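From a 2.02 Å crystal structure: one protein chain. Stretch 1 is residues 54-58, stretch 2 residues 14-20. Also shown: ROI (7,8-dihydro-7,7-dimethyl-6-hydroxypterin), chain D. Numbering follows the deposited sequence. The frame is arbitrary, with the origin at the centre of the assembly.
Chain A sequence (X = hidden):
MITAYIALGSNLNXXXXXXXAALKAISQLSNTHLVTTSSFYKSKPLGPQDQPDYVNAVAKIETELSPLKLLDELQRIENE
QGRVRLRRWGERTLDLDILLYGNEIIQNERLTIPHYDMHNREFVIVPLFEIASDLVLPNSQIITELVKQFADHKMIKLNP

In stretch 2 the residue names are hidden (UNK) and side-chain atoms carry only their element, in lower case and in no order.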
# COMPACT_ATOMS: atom_id res chain seq x y z
N TYR A 54 -7.76 -1.96 15.04
CA TYR A 54 -6.71 -2.96 15.13
C TYR A 54 -5.75 -2.68 16.25
O TYR A 54 -5.70 -1.56 16.76
CB TYR A 54 -5.90 -2.98 13.84
CG TYR A 54 -6.56 -3.71 12.71
CD1 TYR A 54 -7.63 -3.13 12.00
CD2 TYR A 54 -6.13 -4.97 12.35
CE1 TYR A 54 -8.24 -3.83 10.93
CE2 TYR A 54 -6.73 -5.67 11.30
CZ TYR A 54 -7.77 -5.10 10.59
OH TYR A 54 -8.31 -5.83 9.58
N VAL A 55 -5.04 -3.73 16.68
CA VAL A 55 -3.96 -3.59 17.67
C VAL A 55 -2.73 -4.01 16.83
O VAL A 55 -2.74 -5.07 16.18
CB VAL A 55 -4.14 -4.44 18.95
CG1 VAL A 55 -2.95 -4.23 19.90
CG2 VAL A 55 -5.41 -4.03 19.68
N ASN A 56 -1.73 -3.12 16.77
CA ASN A 56 -0.53 -3.31 15.97
C ASN A 56 0.78 -3.19 16.74
O ASN A 56 0.86 -2.49 17.73
CB ASN A 56 -0.49 -2.26 14.84
CG ASN A 56 -1.48 -2.55 13.73
OD1 ASN A 56 -2.50 -1.89 13.61
ND2 ASN A 56 -1.16 -3.52 12.89
N ALA A 57 1.80 -3.88 16.25
CA ALA A 57 3.12 -3.84 16.86
C ALA A 57 4.12 -4.29 15.81
O ALA A 57 3.74 -4.76 14.73
CB ALA A 57 3.19 -4.74 18.12
N VAL A 58 5.39 -4.10 16.14
CA VAL A 58 6.51 -4.51 15.28
C VAL A 58 7.52 -5.13 16.23
O VAL A 58 7.81 -4.56 17.29
CB VAL A 58 7.20 -3.29 14.52
CG1 VAL A 58 8.42 -3.78 13.72
CG2 VAL A 58 6.21 -2.62 13.54
N UNK A 14 -10.00 -10.89 20.74
CA UNK A 14 -9.05 -10.37 21.72
C UNK A 14 -7.66 -10.12 21.10
O UNK A 14 -6.70 -10.84 21.37
c UNK A 14 -8.98 -11.29 22.98
o UNK A 14 -10.32 -11.65 23.36
c UNK A 14 -8.34 -10.56 24.14
N UNK A 15 -7.54 -9.05 20.29
CA UNK A 15 -6.32 -8.63 19.59
C UNK A 15 -5.05 -8.60 20.44
O UNK A 15 -4.03 -9.14 20.03
c UNK A 15 -8.13 -7.34 18.79
c UNK A 15 -8.65 -8.12 19.98
c UNK A 15 -6.67 -7.24 19.06
N UNK A 16 -5.11 -8.01 21.63
CA UNK A 16 -3.94 -7.95 22.51
C UNK A 16 -3.43 -9.36 22.86
O UNK A 16 -2.23 -9.60 22.87
c UNK A 16 -4.24 -7.15 23.80
c UNK A 16 -4.59 -5.70 23.46
c UNK A 16 -3.06 -7.19 24.76
N UNK A 17 -4.36 -10.29 23.14
CA UNK A 17 -3.99 -11.66 23.45
C UNK A 17 -3.40 -12.36 22.22
O UNK A 17 -2.44 -13.14 22.33
o UNK A 17 -6.43 -14.51 26.20
c UNK A 17 -4.95 -13.84 24.43
c UNK A 17 -5.22 -12.41 23.98
o UNK A 17 -6.99 -15.05 24.18
c UNK A 17 -6.20 -14.52 24.98
N UNK A 18 -3.98 -12.13 21.04
CA UNK A 18 -3.46 -12.70 19.80
C UNK A 18 -1.99 -12.27 19.58
O UNK A 18 -1.14 -13.08 19.19
c UNK A 18 -4.30 -12.24 18.61
c UNK A 18 -5.97 -14.12 18.22
n UNK A 18 -7.18 -14.63 18.45
o UNK A 18 -5.08 -14.76 17.66
c UNK A 18 -5.76 -12.68 18.66
N UNK A 19 -1.69 -11.00 19.81
CA UNK A 19 -0.33 -10.47 19.65
C UNK A 19 0.61 -11.07 20.69
O UNK A 19 1.72 -11.47 20.34
c UNK A 19 -0.32 -8.93 19.71
c UNK A 19 -0.32 -8.21 18.35
c UNK A 19 -1.35 -8.75 17.39
c UNK A 19 -0.50 -6.74 18.56
N UNK A 20 0.17 -11.18 21.94
CA UNK A 20 1.03 -11.78 22.98
C UNK A 20 1.32 -13.25 22.63
O UNK A 20 2.46 -13.71 22.72
c UNK A 20 1.39 -8.43 25.63
c UNK A 20 0.41 -11.70 24.38
n UNK A 20 0.14 -8.44 26.05
n UNK A 20 1.62 -9.57 24.98
c UNK A 20 0.48 -10.33 24.99
c UNK A 20 -0.46 -9.62 25.66
N1 ROI D . -5.76 -1.74 9.53
C2 ROI D . -5.02 -1.50 10.66
N2 ROI D . -5.27 -0.35 11.35
N3 ROI D . -4.07 -2.36 11.12
C4 ROI D . -3.78 -3.51 10.48
O4 ROI D . -2.94 -4.31 10.91
C4A ROI D . -4.47 -3.80 9.26
N5 ROI D . -4.20 -4.89 8.59
C6 ROI D . -4.83 -5.24 7.42
C7 ROI D . -5.79 -4.22 6.75
C16 ROI D . -5.06 -3.44 5.58
C15 ROI D . -7.07 -4.91 6.26
N8 ROI D . -6.20 -3.13 7.68
C8A ROI D . -5.50 -2.84 8.83
O9 ROI D . -4.55 -6.40 6.97

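Position 14 has three side-chain atoms, two carbons and one oxygen. The first carbon carries both the oxygen and the other carbon. The side chain is exposed and does not reach stretch 1. This branched, hydroxyl-bearing pattern is threonine, Thr14. It sits at the N-cap position, right before the helix, but its side chain makes no capping bond. Its backbone still takes part: the amide N of position 18 donates to Thr14 O at 3.0 Å.

Position 15 has three side-chain carbons and no other element. They close a ring onto the backbone N. Its CA-to-CB bond points toward stretch 1, and its CB lies 3.5 Å from Val55 CG2. Only proline closes such a ring, so this is Pro15. The residue begins the helix, where a backbone N without a hydrogen costs no helical bond.

Position 16 also has three side-chain carbons, but they form no ring. One carbon carries the other two. Its CA-to-CB bond points sideways to the strand, yet one end carbon of position 16 comes within 4.2 Å of Val55 CG1. This is valine, Val16, with chi1 in the t well.

Position 17 has three carbons in a row, and the third carries two oxygens. The side chain is exposed and out of reach of stretch 1, and the residue touches a crystal neighbour. A carboxylate at the end of a chain of this length is glutamate, Glu17. Its first two chi angles are both t, so the chain is extended.

Position 18 has three carbons, the third carrying one oxygen and one nitrogen. Its side chain is out of reach of stretch 1. That terminal amide makes it glutamine, Gln18.

Position 19 has four carbons, forked at the second. It is buried, and its CA-to-CB bond points toward the strand. One end carbon of position 19 lies 3.7 Å from Val55 O, 3.8 Å from Val55 CG1 and 4.2 Å from Ala57 CB. This is leucine, Leu19, and that carbon is CD2. Its chi1 of -97° falls between the usual wells.

Position 20 has one carbon followed by a five-membered ring of three carbons and two nitrogens. It is exposed and out of reach of stretch 1. This imidazole is histidine, His20. Its NE2 is hydrogen-bonded elsewhere in the structure.

The contact is apolar packing of a helix against a strand. The two axes run in similar directions, 26° apart, and approach to 8.4 Å. No hydrogen bond links the stretches. Val55 is the centre: it meets Pro15, Val16 and Leu19, and Ala57 adds a smaller contact with Leu19. The CA-to-CB bonds of Val55 and Ala57 point toward the helix, and that of Asn56 between them points away. The Asn56 side chain instead binds the pterin ligand. ROI N3 donates to Asn56 OD1 at 3.0 Å, and Asn56 ND2 donates to ROI O4 at 2.8 Å. Tyr54 has ROI N3 over one face of its ring, 3.2 Å from Tyr54 CG. Different side chains of the strand thus meet the helix and the ligand.

Stretch 2, residues 14-20: TPVEQLH
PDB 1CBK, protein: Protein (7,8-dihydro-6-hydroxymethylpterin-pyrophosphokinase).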